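PDB 3OTT: Two-component system sensor histidine kinase from Bacteroides thetaiotaomicron, which probably senses saccharides outside the cell, through the extracellular propeller and sandwich part that forms this chain, and relays the signal by histidine phosphorylation. Local coordinates for residues Thr320-Gln325 with Trp360-Asp365; Gln549-Gly554 with Trp580-Lys585; Glu560-Thr565 with Arg598-Leu603. All coordinates share one frame; numbering follows the deposited sequence.

Contact 1 of 3, residues Thr320-Gln325 with Trp360-Asp365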
ATOM      1  N   THR B 320       0.133   4.978   0.279  1.00 38.36           N
ATOM      2  CA  THR B 320       1.091   4.089  -0.412  1.00 39.11           C
ATOM      3  C   THR B 320       1.975   3.409   0.615  1.00 38.25           C
ATOM      4  O   THR B 320       2.125   3.909   1.710  1.00 37.60           O
ATOM      5  CB  THR B 320       2.057   4.917  -1.297  1.00 39.33           C
ATOM      6  OG1 THR B 320       1.297   5.753  -2.180  1.00 41.17           O
ATOM      7  CG2 THR B 320       2.977   4.017  -2.113  1.00 41.82           C
ATOM      8  N   GLY B 321       2.580   2.276   0.249  1.00 38.88           N
ATOM      9  CA  GLY B 321       3.510   1.559   1.141  1.00 37.51           C
ATOM     10  C   GLY B 321       4.981   1.952   1.014  1.00 35.95           C
ATOM     11  O   GLY B 321       5.832   1.291   1.601  1.00 37.06           O
ATOM     12  N   ASP B 322       5.307   2.993   0.242  1.00 34.39           N
ATOM     13  CA  ASP B 322       6.722   3.479   0.112  1.00 32.22           C
ATOM     14  C   ASP B 322       7.309   3.976   1.434  1.00 29.36           C
ATOM     15  O   ASP B 322       6.633   4.625   2.215  1.00 29.23           O
ATOM     16  CB  ASP B 322       6.830   4.621  -0.906  1.00 32.73           C
ATOM     17  CG  ASP B 322       6.651   4.150  -2.359  1.00 37.66           C
ATOM     18  OD1 ASP B 322       7.305   3.177  -2.766  1.00 44.71           O
ATOM     19  OD2 ASP B 322       5.868   4.763  -3.118  1.00 41.11           O
ATOM     20  N   GLY B 323       8.577   3.695   1.660  1.00 26.33           N
ATOM     21  CA  GLY B 323       9.234   4.108   2.857  1.00 24.14           C
ATOM     22  C   GLY B 323       9.907   5.467   2.731  1.00 22.09           C
ATOM     23  O   GLY B 323      10.061   5.964   1.638  1.00 21.29           O
ATOM     24  N   ASN B 324      10.252   6.070   3.874  1.00 18.95           N
ATOM     25  CA  ASN B 324      11.086   7.208   3.917  1.00 17.75           C
ATOM     26  C   ASN B 324      11.667   7.270   5.275  1.00 17.26           C
ATOM     27  O   ASN B 324      10.971   6.983   6.213  1.00 20.38           O
ATOM     28  CB  ASN B 324      10.295   8.495   3.663  1.00 17.68           C
ATOM     29  CG  ASN B 324      11.176   9.613   3.139  1.00 17.25           C
ATOM     30  OD1 ASN B 324      12.381   9.598   3.312  1.00 16.88           O
ATOM     31  ND2 ASN B 324      10.584  10.539   2.428  1.00 19.41           N
ATOM     32  N   GLN B 325      12.933   7.637   5.409  1.00 16.68           N
ATOM     33  CA  GLN B 325      13.490   8.021   6.706  1.00 15.88           C
ATOM     34  C   GLN B 325      13.595   9.563   6.776  1.00 15.08           C
ATOM     35  O   GLN B 325      14.319  10.189   5.991  1.00 13.96           O
ATOM     36  CB  GLN B 325      14.875   7.412   6.890  1.00 16.45           C
ATOM     37  CG  GLN B 325      15.541   7.788   8.252  1.00 18.68           C
ATOM     38  CD  GLN B 325      15.045   6.901   9.355  1.00 22.41           C
ATOM     39  OE1 GLN B 325      14.818   5.712   9.137  1.00 22.97           O
ATOM     40  NE2 GLN B 325      14.869   7.470  10.554  1.00 21.46           N
ATOM     41  N   TRP B 360       4.495  13.687  -3.569  1.00 20.00           N
ATOM     42  CA  TRP B 360       5.720  13.075  -3.152  1.00 18.78           C
ATOM     43  C   TRP B 360       6.714  13.223  -4.292  1.00 18.74           C
ATOM     44  O   TRP B 360       6.542  12.556  -5.339  1.00 17.80           O
ATOM     45  CB  TRP B 360       5.503  11.597  -2.836  1.00 19.35           C
ATOM     46  CG  TRP B 360       6.667  10.953  -2.101  1.00 17.04           C
ATOM     47  CD1 TRP B 360       7.979  11.353  -2.099  1.00 12.67           C
ATOM     48  CD2 TRP B 360       6.588   9.800  -1.256  1.00 15.86           C
ATOM     49  NE1 TRP B 360       8.717  10.522  -1.290  1.00 13.45           N
ATOM     50  CE2 TRP B 360       7.881   9.568  -0.751  1.00 13.21           C
ATOM     51  CE3 TRP B 360       5.522   8.944  -0.864  1.00 19.80           C
ATOM     52  CZ2 TRP B 360       8.161   8.510   0.111  1.00 16.21           C
ATOM     53  CZ3 TRP B 360       5.792   7.888  -0.008  1.00 17.05           C
ATOM     54  CH2 TRP B 360       7.105   7.678   0.480  1.00 19.67           C
ATOM     55  N   TYR B 361       7.710  14.106  -4.074  1.00 16.71           N
ATOM     56  CA  TYR B 361       8.741  14.445  -5.064  1.00 17.45           C
ATOM     57  C   TYR B 361       9.908  13.479  -4.925  1.00 18.24           C
ATOM     58  O   TYR B 361      10.462  13.292  -3.800  1.00 15.59           O
ATOM     59  CB  TYR B 361       9.262  15.863  -4.866  1.00 16.28           C
ATOM     60  CG  TYR B 361       8.235  16.892  -5.180  1.00 18.06           C
ATOM     61  CD1 TYR B 361       7.313  17.330  -4.185  1.00 17.55           C
ATOM     62  CD2 TYR B 361       8.124  17.429  -6.470  1.00 17.14           C
ATOM     63  CE1 TYR B 361       6.296  18.270  -4.488  1.00 16.38           C
ATOM     64  CE2 TYR B 361       7.104  18.403  -6.780  1.00 15.88           C
ATOM     65  CZ  TYR B 361       6.196  18.788  -5.761  1.00 16.31           C
ATOM     66  OH  TYR B 361       5.200  19.688  -6.007  1.00 20.32           O
ATOM     67  N   ARG B 362      10.226  12.792  -6.023  1.00 19.54           N
ATOM     68  CA  ARG B 362      11.433  11.965  -5.997  1.00 22.13           C
ATOM     69  C   ARG B 362      12.033  11.738  -7.317  1.00 22.67           C
ATOM     70  O   ARG B 362      11.392  12.018  -8.350  1.00 22.91           O
ATOM     71  CB  ARG B 362      11.255  10.638  -5.302  1.00 21.42           C
ATOM     72  CG  ARG B 362      10.347   9.777  -5.916  1.00 28.76           C
ATOM     73  CD  ARG B 362       9.160   9.723  -5.000  1.00 37.54           C
ATOM     74  NE  ARG B 362       9.010   8.477  -4.254  1.00 41.94           N
ATOM     75  CZ  ARG B 362       7.897   7.747  -4.344  1.00 47.17           C
ATOM     76  NH1 ARG B 362       6.914   8.167  -5.146  1.00 49.70           N
ATOM     77  NH2 ARG B 362       7.750   6.629  -3.650  1.00 46.60           N
ATOM     78  N   MET B 363      13.264  11.255  -7.274  1.00 21.92           N
ATOM     79  CA  MET B 363      13.964  10.948  -8.464  1.00 24.52           C
ATOM     80  C   MET B 363      13.272   9.773  -9.114  1.00 26.14           C
ATOM     81  O   MET B 363      13.034   8.749  -8.484  1.00 27.67           O
ATOM     82  CB  MET B 363      15.457  10.678  -8.163  1.00 24.65           C
ATOM     83  CG  MET B 363      16.187   9.846  -9.205  1.00 29.36           C
ATOM     84  SD  MET B 363      16.712  10.771 -10.655  1.00 37.93           S
ATOM     85  CE  MET B 363      15.291  10.799 -11.744  1.00 42.71           C
ATOM     86  N   GLY B 364      12.948   9.941 -10.388  1.00 28.83           N
ATOM     87  CA  GLY B 364      12.405   8.893 -11.220  1.00 30.86           C
ATOM     88  C   GLY B 364      10.916   9.103 -11.451  1.00 33.56           C
ATOM     89  O   GLY B 364      10.355   8.466 -12.373  1.00 33.73           O
ATOM     90  N   ASP B 365      10.278   9.956 -10.607  1.00 33.16           N
ATOM     91  CA  ASP B 365       8.816  10.122 -10.630  1.00 34.35           C
ATOM     92  C   ASP B 365       8.457  10.866 -11.878  1.00 34.96           C
ATOM     93  O   ASP B 365       8.951  11.957 -12.126  1.00 35.30           O
ATOM     94  CB  ASP B 365       8.279  10.892  -9.423  1.00 34.51           C
ATOM     95  CG  ASP B 365       6.763  10.826  -9.316  1.00 35.34           C
ATOM     96  OD1 ASP B 365       6.071  11.727  -9.836  1.00 34.96           O
ATOM     97  OD2 ASP B 365       6.256   9.845  -8.747  1.00 38.95           O
TER
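The indole of Trp360 reaches with its six-membered ring to the backbone at Asp322 and Gly323, where CH2 comes within 3.4 Å of Asp322 CB. The carbonyl oxygens of both residues lie at the rim of the indole, in its plane, Asp322 O against Trp360 CH2 and Gly323 O against Trp360 CZ2, each at 3.5 Å. Over one face of the same ring lies the guanidinium of Arg362, its CZ 3.9 Å above the plane of the Trp360 ring and over the centre. Arg362 CG stands between its backbone N and carbonyl carbon (chi1 64°), and bends at chi2 and chi3 fold the chain further on. In that pose NH2 makes a salt bridge to Asp322 OD2 at 2.7 Å. The hydrogen bond within it is weak, bent to 148°, and the carboxylate and guanidinium planes stand 79° apart. Both segments belong to one blade of the second beta-propeller: Thr320-Gln325 leads into its innermost strand, 326-331, and Trp360 lies on its outermost, 359-361. The Asn324 amide is almost parallel to the indole plane, with ND2 3.9 Å from Trp360 CZ2. Asn343, from the turn before strand 344-348, ties the two together, for its backbone N donates to Asn324 OD1 and its backbone O accepts from Trp360 NE1. Beyond Arg362, Met363 O accepts a hydrogen bond from Asn73 ND2 of the second subunit.

Contact 2 of 3, residues Gln549-Gly554 with Trp580-Lys585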
ATOM      1  N   GLN B 549      29.211  27.441  28.321  1.00 26.53           N
ATOM      2  CA  GLN B 549      28.943  26.491  29.411  1.00 28.20           C
ATOM      3  C   GLN B 549      28.547  25.141  28.780  1.00 27.93           C
ATOM      4  O   GLN B 549      27.975  25.055  27.697  1.00 25.65           O
ATOM      5  CB  GLN B 549      27.818  27.009  30.339  1.00 28.93           C
ATOM      6  CG  GLN B 549      28.175  27.072  31.823  1.00 36.00           C
ATOM      7  CD  GLN B 549      26.939  27.303  32.736  1.00 43.76           C
ATOM      8  OE1 GLN B 549      26.720  28.418  33.208  1.00 47.73           O
ATOM      9  NE2 GLN B 549      26.143  26.245  32.982  1.00 42.06           N
ATOM     10  N   SER B 550      28.844  24.076  29.479  1.00 29.36           N
ATOM     11  CA  SER B 550      28.760  22.786  28.884  1.00 30.45           C
ATOM     12  C   SER B 550      28.227  21.799  29.896  1.00 31.03           C
ATOM     13  O   SER B 550      28.492  21.935  31.077  1.00 31.07           O
ATOM     14  CB  SER B 550      30.183  22.399  28.448  1.00 31.00           C
ATOM     15  OG  SER B 550      30.060  21.290  27.633  1.00 34.79           O
ATOM     16  N   ILE B 551      27.443  20.823  29.441  1.00 31.85           N
ATOM     17  CA  ILE B 551      26.946  19.762  30.326  1.00 32.57           C
ATOM     18  C   ILE B 551      27.055  18.433  29.624  1.00 33.12           C
ATOM     19  O   ILE B 551      27.153  18.366  28.408  1.00 32.24           O
ATOM     20  CB  ILE B 551      25.445  19.929  30.697  1.00 33.16           C
ATOM     21  CG1 ILE B 551      24.619  20.187  29.442  1.00 32.02           C
ATOM     22  CG2 ILE B 551      25.245  21.014  31.763  1.00 33.61           C
ATOM     23  CD1 ILE B 551      23.258  19.632  29.509  1.00 32.07           C
ATOM     24  N   SER B 552      27.026  17.361  30.393  1.00 34.92           N
ATOM     25  CA  SER B 552      26.939  16.041  29.797  1.00 36.22           C
ATOM     26  C   SER B 552      25.711  15.423  30.384  1.00 36.91           C
ATOM     27  O   SER B 552      25.323  15.726  31.497  1.00 37.34           O
ATOM     28  CB  SER B 552      28.182  15.198  30.095  1.00 36.47           C
ATOM     29  OG  SER B 552      28.187  14.832  31.452  1.00 39.93           O
ATOM     30  N   PHE B 553      25.064  14.570  29.628  1.00 38.01           N
ATOM     31  CA  PHE B 553      23.826  14.061  30.118  1.00 40.94           C
ATOM     32  C   PHE B 553      23.736  12.593  29.827  1.00 44.04           C
ATOM     33  O   PHE B 553      24.160  12.122  28.770  1.00 43.36           O
ATOM     34  CB  PHE B 553      22.633  14.830  29.526  1.00 39.29           C
ATOM     35  CG  PHE B 553      22.619  14.866  28.039  1.00 36.25           C
ATOM     36  CD1 PHE B 553      22.266  13.728  27.299  1.00 34.16           C
ATOM     37  CD2 PHE B 553      22.962  16.020  27.365  1.00 33.41           C
ATOM     38  CE1 PHE B 553      22.266  13.736  25.919  1.00 31.67           C
ATOM     39  CE2 PHE B 553      22.951  16.037  25.975  1.00 31.92           C
ATOM     40  CZ  PHE B 553      22.604  14.885  25.250  1.00 30.75           C
ATOM     41  N   GLY B 554      23.209  11.881  30.811  1.00 48.56           N
ATOM     42  CA  GLY B 554      22.830  10.484  30.664  1.00 53.30           C
ATOM     43  C   GLY B 554      23.966   9.500  30.728  1.00 56.64           C
ATOM     44  O   GLY B 554      24.942   9.677  31.468  1.00 57.13           O
ATOM     45  N   TRP B 580      16.048  13.678  25.167  1.00 29.86           N
ATOM     46  CA  TRP B 580      16.319  14.572  26.306  1.00 29.87           C
ATOM     47  C   TRP B 580      15.771  15.971  26.061  1.00 28.66           C
ATOM     48  O   TRP B 580      15.882  16.495  24.966  1.00 28.62           O
ATOM     49  CB  TRP B 580      17.833  14.658  26.577  1.00 29.41           C
ATOM     50  CG  TRP B 580      18.398  13.324  26.930  1.00 32.06           C
ATOM     51  CD1 TRP B 580      18.568  12.249  26.092  1.00 30.36           C
ATOM     52  CD2 TRP B 580      18.798  12.889  28.229  1.00 32.84           C
ATOM     53  NE1 TRP B 580      19.051  11.180  26.792  1.00 31.84           N
ATOM     54  CE2 TRP B 580      19.217  11.548  28.105  1.00 34.21           C
ATOM     55  CE3 TRP B 580      18.846  13.506  29.483  1.00 35.31           C
ATOM     56  CZ2 TRP B 580      19.700  10.819  29.180  1.00 36.52           C
ATOM     57  CZ3 TRP B 580      19.316  12.797  30.558  1.00 37.80           C
ATOM     58  CH2 TRP B 580      19.745  11.457  30.402  1.00 40.61           C
ATOM     59  N   ILE B 581      15.206  16.553  27.101  1.00 28.36           N
ATOM     60  CA  ILE B 581      14.740  17.915  27.118  1.00 27.50           C
ATOM     61  C   ILE B 581      15.595  18.731  28.118  1.00 27.74           C
ATOM     62  O   ILE B 581      15.720  18.358  29.286  1.00 28.11           O
ATOM     63  CB  ILE B 581      13.283  17.935  27.594  1.00 29.17           C
ATOM     64  CG1 ILE B 581      12.411  17.096  26.646  1.00 27.57           C
ATOM     65  CG2 ILE B 581      12.769  19.414  27.797  1.00 27.09           C
ATOM     66  CD1 ILE B 581      10.855  17.216  26.938  1.00 32.96           C
ATOM     67  N   ILE B 582      16.130  19.863  27.661  1.00 26.36           N
ATOM     68  CA  ILE B 582      17.111  20.630  28.430  1.00 26.57           C
ATOM     69  C   ILE B 582      16.628  22.051  28.547  1.00 27.00           C
ATOM     70  O   ILE B 582      16.312  22.690  27.538  1.00 26.03           O
ATOM     71  CB  ILE B 582      18.483  20.665  27.702  1.00 24.68           C
ATOM     72  CG1 ILE B 582      19.013  19.245  27.462  1.00 26.12           C
ATOM     73  CG2 ILE B 582      19.509  21.521  28.430  1.00 22.72           C
ATOM     74  CD1 ILE B 582      20.150  19.235  26.396  1.00 24.12           C
ATOM     75  N   ASP B 583      16.624  22.570  29.764  1.00 27.68           N
ATOM     76  CA  ASP B 583      16.095  23.906  29.973  1.00 28.98           C
ATOM     77  C   ASP B 583      17.106  24.909  29.466  1.00 27.70           C
ATOM     78  O   ASP B 583      18.272  24.806  29.782  1.00 28.05           O
ATOM     79  CB  ASP B 583      15.803  24.156  31.454  1.00 30.80           C
ATOM     80  CG  ASP B 583      15.422  25.622  31.730  1.00 35.23           C
ATOM     81  OD1 ASP B 583      16.306  26.513  31.760  1.00 37.95           O
ATOM     82  OD2 ASP B 583      14.216  25.882  31.888  1.00 40.23           O
ATOM     83  N   ARG B 584      16.660  25.888  28.692  1.00 27.21           N
ATOM     84  CA  ARG B 584      17.597  26.797  28.052  1.00 27.15           C
ATOM     85  C   ARG B 584      18.373  27.719  29.017  1.00 28.07           C
ATOM     86  O   ARG B 584      19.447  28.202  28.663  1.00 27.68           O
ATOM     87  CB  ARG B 584      16.922  27.594  26.946  1.00 26.73           C
ATOM     88  CG  ARG B 584      16.614  26.727  25.710  1.00 25.25           C
ATOM     89  CD  ARG B 584      16.264  27.599  24.468  1.00 28.23           C
ATOM     90  NE  ARG B 584      15.078  28.461  24.583  1.00 31.03           N
ATOM     91  CZ  ARG B 584      15.097  29.800  24.726  1.00 34.76           C
ATOM     92  NH1 ARG B 584      16.238  30.470  24.803  1.00 35.08           N
ATOM     93  NH2 ARG B 584      13.961  30.495  24.803  1.00 35.52           N
ATOM     94  N   LYS B 585      17.838  27.963  30.213  1.00 28.70           N
ATOM     95  CA  LYS B 585      18.512  28.873  31.157  1.00 30.69           C
ATOM     96  C   LYS B 585      19.345  28.110  32.196  1.00 30.23           C
ATOM     97  O   LYS B 585      20.524  28.442  32.381  1.00 29.88           O
ATOM     98  CB  LYS B 585      17.549  29.919  31.787  1.00 32.55           C
ATOM     99  CG  LYS B 585      17.014  30.987  30.761  1.00 34.42           C
ATOM    100  CD  LYS B 585      16.249  32.189  31.472  1.00 44.32           C
ATOM    101  CE  LYS B 585      14.740  31.928  31.854  1.00 50.18           C
ATOM    102  NZ  LYS B 585      14.158  32.834  32.986  1.00 54.11           N
TER
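Phe553 leans on Trp580 across the boundary between two blades of a beta-propeller: it follows strand 547-552, the outermost of its blade, while Trp580 lies on strand 578-583, the third strand of the next. Starting at CB, the methylene sits over the face of the indole, 4.3 Å from the centroid of the Trp580 six-membered ring and 24° off its normal, a CH-pi contact. The first torsion sets CG between the backbone N and the carbonyl carbon (chi1 55°). Beyond it CD1 lies over the indole face, 3.7 Å from Trp580 CD2 at the fusion of the two rings, and CE1 reaches CG and CD1 of the five-membered ring. The Phe553 ring and the five-membered ring of Trp580 are inclined at 36°, an oblique pair, neither stack nor T-shaped. Farther round, Phe553 CE2 meets Ile582 CD1 at 4.3 Å, and CZ at the tip packs toward Ile561 CD1 of strand 561-567. Ile551 extends this apolar seam by placing CD1 beside Ile582 CG2. Val538 of strand 537-542 and Ala589 of strand 589-591 add further apolar surface from the two blades. Gly554 follows with a positive phi, which favours glycine. Any CB there would point at the indole and collide with it, since the alpha carbon is already close: Gly554 CA lies 3.2 Å from Trp580 CH2.

Contact 3 of 3, residues Glu560-Thr565 with Arg598-Leu603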
ATOM      1  N   GLU B 560      25.198   9.201  20.579  1.00 41.86           N
ATOM      2  CA  GLU B 560      25.106  10.113  19.467  1.00 38.17           C
ATOM      3  C   GLU B 560      23.856  10.982  19.429  1.00 34.45           C
ATOM      4  O   GLU B 560      22.751  10.527  19.624  1.00 33.64           O
ATOM      5  CB  GLU B 560      25.162   9.339  18.165  1.00 39.54           C
ATOM      6  CG  GLU B 560      26.250   8.240  18.060  1.00 46.06           C
ATOM      7  CD  GLU B 560      26.115   7.430  16.756  1.00 52.74           C
ATOM      8  OE1 GLU B 560      25.322   7.861  15.864  1.00 53.31           O
ATOM      9  OE2 GLU B 560      26.799   6.376  16.628  1.00 55.78           O
ATOM     10  N   ILE B 561      24.050  12.241  19.120  1.00 30.94           N
ATOM     11  CA  ILE B 561      22.930  13.169  18.938  1.00 29.15           C
ATOM     12  C   ILE B 561      22.445  13.121  17.489  1.00 27.05           C
ATOM     13  O   ILE B 561      23.250  13.294  16.565  1.00 25.27           O
ATOM     14  CB  ILE B 561      23.336  14.609  19.311  1.00 29.02           C
ATOM     15  CG1 ILE B 561      23.636  14.692  20.826  1.00 29.60           C
ATOM     16  CG2 ILE B 561      22.272  15.553  18.922  1.00 27.66           C
ATOM     17  CD1 ILE B 561      23.785  16.087  21.348  1.00 29.81           C
ATOM     18  N   LEU B 562      21.149  12.869  17.304  1.00 25.54           N
ATOM     19  CA  LEU B 562      20.575  12.708  15.958  1.00 25.85           C
ATOM     20  C   LEU B 562      19.926  14.020  15.433  1.00 25.79           C
ATOM     21  O   LEU B 562      20.046  14.342  14.254  1.00 26.10           O
ATOM     22  CB  LEU B 562      19.600  11.511  15.883  1.00 25.61           C
ATOM     23  CG  LEU B 562      19.954  10.027  16.203  1.00 27.67           C
ATOM     24  CD1 LEU B 562      18.711   9.057  15.984  1.00 25.34           C
ATOM     25  CD2 LEU B 562      21.221   9.463  15.469  1.00 23.85           C
ATOM     26  N   SER B 563      19.275  14.767  16.329  1.00 24.70           N
ATOM     27  CA  SER B 563      18.580  15.973  16.017  1.00 24.60           C
ATOM     28  C   SER B 563      18.413  16.809  17.285  1.00 25.08           C
ATOM     29  O   SER B 563      18.313  16.260  18.393  1.00 26.00           O
ATOM     30  CB  SER B 563      17.194  15.663  15.436  1.00 24.90           C
ATOM     31  OG  SER B 563      16.642  16.850  14.841  1.00 27.27           O
ATOM     32  N   MET B 564      18.380  18.129  17.138  1.00 24.60           N
ATOM     33  CA  MET B 564      18.140  19.040  18.298  1.00 25.30           C
ATOM     34  C   MET B 564      17.215  20.144  17.840  1.00 25.60           C
ATOM     35  O   MET B 564      17.424  20.695  16.755  1.00 23.89           O
ATOM     36  CB  MET B 564      19.430  19.734  18.729  1.00 25.67           C
ATOM     37  CG  MET B 564      20.438  18.852  19.441  1.00 28.54           C
ATOM     38  SD  MET B 564      21.999  19.687  19.791  1.00 30.62           S
ATOM     39  CE  MET B 564      21.525  20.949  20.904  1.00 29.10           C
ATOM     40  N   THR B 565      16.221  20.510  18.644  1.00 25.31           N
ATOM     41  CA  THR B 565      15.428  21.652  18.250  1.00 25.49           C
ATOM     42  C   THR B 565      14.951  22.495  19.438  1.00 25.88           C
ATOM     43  O   THR B 565      14.779  21.950  20.545  1.00 25.97           O
ATOM     44  CB  THR B 565      14.258  21.211  17.313  1.00 25.19           C
ATOM     45  OG1 THR B 565      13.970  22.271  16.423  1.00 26.71           O
ATOM     46  CG2 THR B 565      12.992  20.809  18.069  1.00 25.78           C
ATOM     47  N   ARG B 598      13.381   5.945  17.559  1.00 35.90           N
ATOM     48  CA  ARG B 598      14.467   6.908  17.581  1.00 33.61           C
ATOM     49  C   ARG B 598      14.283   7.901  16.416  1.00 31.42           C
ATOM     50  O   ARG B 598      13.944   7.531  15.280  1.00 32.48           O
ATOM     51  CB  ARG B 598      15.807   6.200  17.552  1.00 34.09           C
ATOM     52  CG  ARG B 598      16.007   5.182  18.760  1.00 37.33           C
ATOM     53  CD  ARG B 598      16.022   5.896  20.114  1.00 38.65           C
ATOM     54  NE  ARG B 598      16.299   4.987  21.225  1.00 40.83           N
ATOM     55  CZ  ARG B 598      15.488   4.799  22.262  1.00 41.28           C
ATOM     56  NH1 ARG B 598      14.326   5.428  22.355  1.00 39.80           N
ATOM     57  NH2 ARG B 598      15.840   3.971  23.215  1.00 43.41           N
ATOM     58  N   PHE B 599      14.434   9.166  16.713  1.00 27.28           N
ATOM     59  CA  PHE B 599      13.944  10.164  15.821  1.00 24.74           C
ATOM     60  C   PHE B 599      15.093  10.877  15.238  1.00 21.99           C
ATOM     61  O   PHE B 599      15.931  11.322  15.969  1.00 21.94           O
ATOM     62  CB  PHE B 599      12.981  11.091  16.562  1.00 25.24           C
ATOM     63  CG  PHE B 599      11.774  10.350  17.144  1.00 24.92           C
ATOM     64  CD1 PHE B 599      10.837   9.728  16.291  1.00 25.52           C
ATOM     65  CD2 PHE B 599      11.613  10.238  18.499  1.00 23.68           C
ATOM     66  CE1 PHE B 599       9.742   9.046  16.798  1.00 26.06           C
ATOM     67  CE2 PHE B 599      10.516   9.536  19.035  1.00 26.38           C
ATOM     68  CZ  PHE B 599       9.593   8.940  18.196  1.00 28.01           C
ATOM     69  N   THR B 600      15.147  10.958  13.910  1.00 19.44           N
ATOM     70  CA  THR B 600      16.294  11.555  13.240  1.00 17.19           C
ATOM     71  C   THR B 600      15.931  12.961  12.736  1.00 16.08           C
ATOM     72  O   THR B 600      16.719  13.613  12.058  1.00 14.89           O
ATOM     73  CB  THR B 600      16.706  10.708  12.065  1.00 15.95           C
ATOM     74  OG1 THR B 600      15.505  10.396  11.383  1.00 16.68           O
ATOM     75  CG2 THR B 600      17.398   9.404  12.519  1.00 17.12           C
ATOM     76  N   SER B 601      14.771  13.451  13.153  1.00 15.63           N
ATOM     77  CA  SER B 601      14.287  14.754  12.716  1.00 16.67           C
ATOM     78  C   SER B 601      13.358  15.368  13.765  1.00 16.34           C
ATOM     79  O   SER B 601      12.575  14.647  14.368  1.00 16.21           O
ATOM     80  CB  SER B 601      13.448  14.521  11.433  1.00 16.24           C
ATOM     81  OG  SER B 601      13.463  15.757  10.786  1.00 25.08           O
ATOM     82  N   LEU B 602      13.407  16.668  13.972  1.00 15.66           N
ATOM     83  CA  LEU B 602      12.469  17.318  14.935  1.00 17.97           C
ATOM     84  C   LEU B 602      11.904  18.685  14.407  1.00 17.43           C
ATOM     85  O   LEU B 602      12.631  19.430  13.748  1.00 17.19           O
ATOM     86  CB  LEU B 602      13.115  17.534  16.327  1.00 17.02           C
ATOM     87  CG  LEU B 602      13.626  16.368  17.203  1.00 19.47           C
ATOM     88  CD1 LEU B 602      14.649  16.843  18.262  1.00 16.93           C
ATOM     89  CD2 LEU B 602      12.502  15.538  17.910  1.00 17.57           C
ATOM     90  N   LEU B 603      10.636  18.996  14.690  1.00 18.56           N
ATOM     91  CA  LEU B 603      10.057  20.279  14.293  1.00 19.37           C
ATOM     92  C   LEU B 603       9.040  20.760  15.320  1.00 21.36           C
ATOM     93  O   LEU B 603       8.036  20.071  15.618  1.00 21.33           O
ATOM     94  CB  LEU B 603       9.358  20.179  12.923  1.00 19.18           C
ATOM     95  CG  LEU B 603       8.573  21.429  12.384  1.00 23.14           C
ATOM     96  CD1 LEU B 603       9.504  22.599  12.009  1.00 23.40           C
ATOM     97  CD2 LEU B 603       7.683  21.129  11.198  1.00 19.64           C
TER
HETATM   98  O   HOH W   1      17.632  16.832  12.069  1.00 30.94           O
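Leu602 CG is anti to its own carbonyl carbon (chi1 -61°) and Ser563 OG is anti to its backbone N (chi1 -166°), torsions that bring these two atoms to 3.9 Å from each other. Leu602 CD1 goes on to the backbone of the opposing segment, 3.7 Å from Ser563 O. Farther along the strand, Thr565 CG2 packs on Leu602 CB at 3.7 Å. At the other end Leu562 covers the backbone with its CD1, which lies 3.6 Å from Phe599 O and also touches Thr600 CG2. An alanine at Leu602 would probably open a gap beside Ser563, because its CB could still meet Thr565 but the contacts of CG and CD1 with the serine would be gone. A water is hydrogen-bonded to Ser563 OG at 2.9 Å and donates weakly to Thr600 O. Strands 561-565 and 601-603 run nearly parallel, 8° apart, with a closest axis approach of 6.1 Å, side by side as members of separate sheets. They belong to the innermost strands of two successive propeller blades. Classic beta bulges occur at both places: Leu562 and Ser563 face Ser574, and Thr600 and Ser601 face Gly614. The bulged strand 561-567 pairs with strand 570-575 in its own blade and packs Met564 on Tyr521 and Leu523 of strand 519-524 in the preceding one, while Thr600, Ser601 and Leu603 pack on strand 326-331 in the next blade round the ring.

Overall arrangement
All three contacts lie in the second beta-propeller. Contact 1 closes first along the chain, within the blade of strands 326-331 to 359-361; contacts 2 and 3 come later, their segments alternating. The centres of contacts 2 and 3 are about 15 Å apart, and the two touch between Phe553 and Ile561; those of contacts 1 and 2 are about 36 Å apart, without touching. Contacts 2 and 3 share the blade running from strand 561-567 to strand 589-591: contact 2 joins it to the preceding blade, contact 3 to the following one, which strand 310-313 completes, closing the ring. Contacts 1 and 3, centres about 21 Å apart, meet across that closure through a probable hydrogen bond, Gln325 NE2 to Thr600 OG1 (3.1 Å).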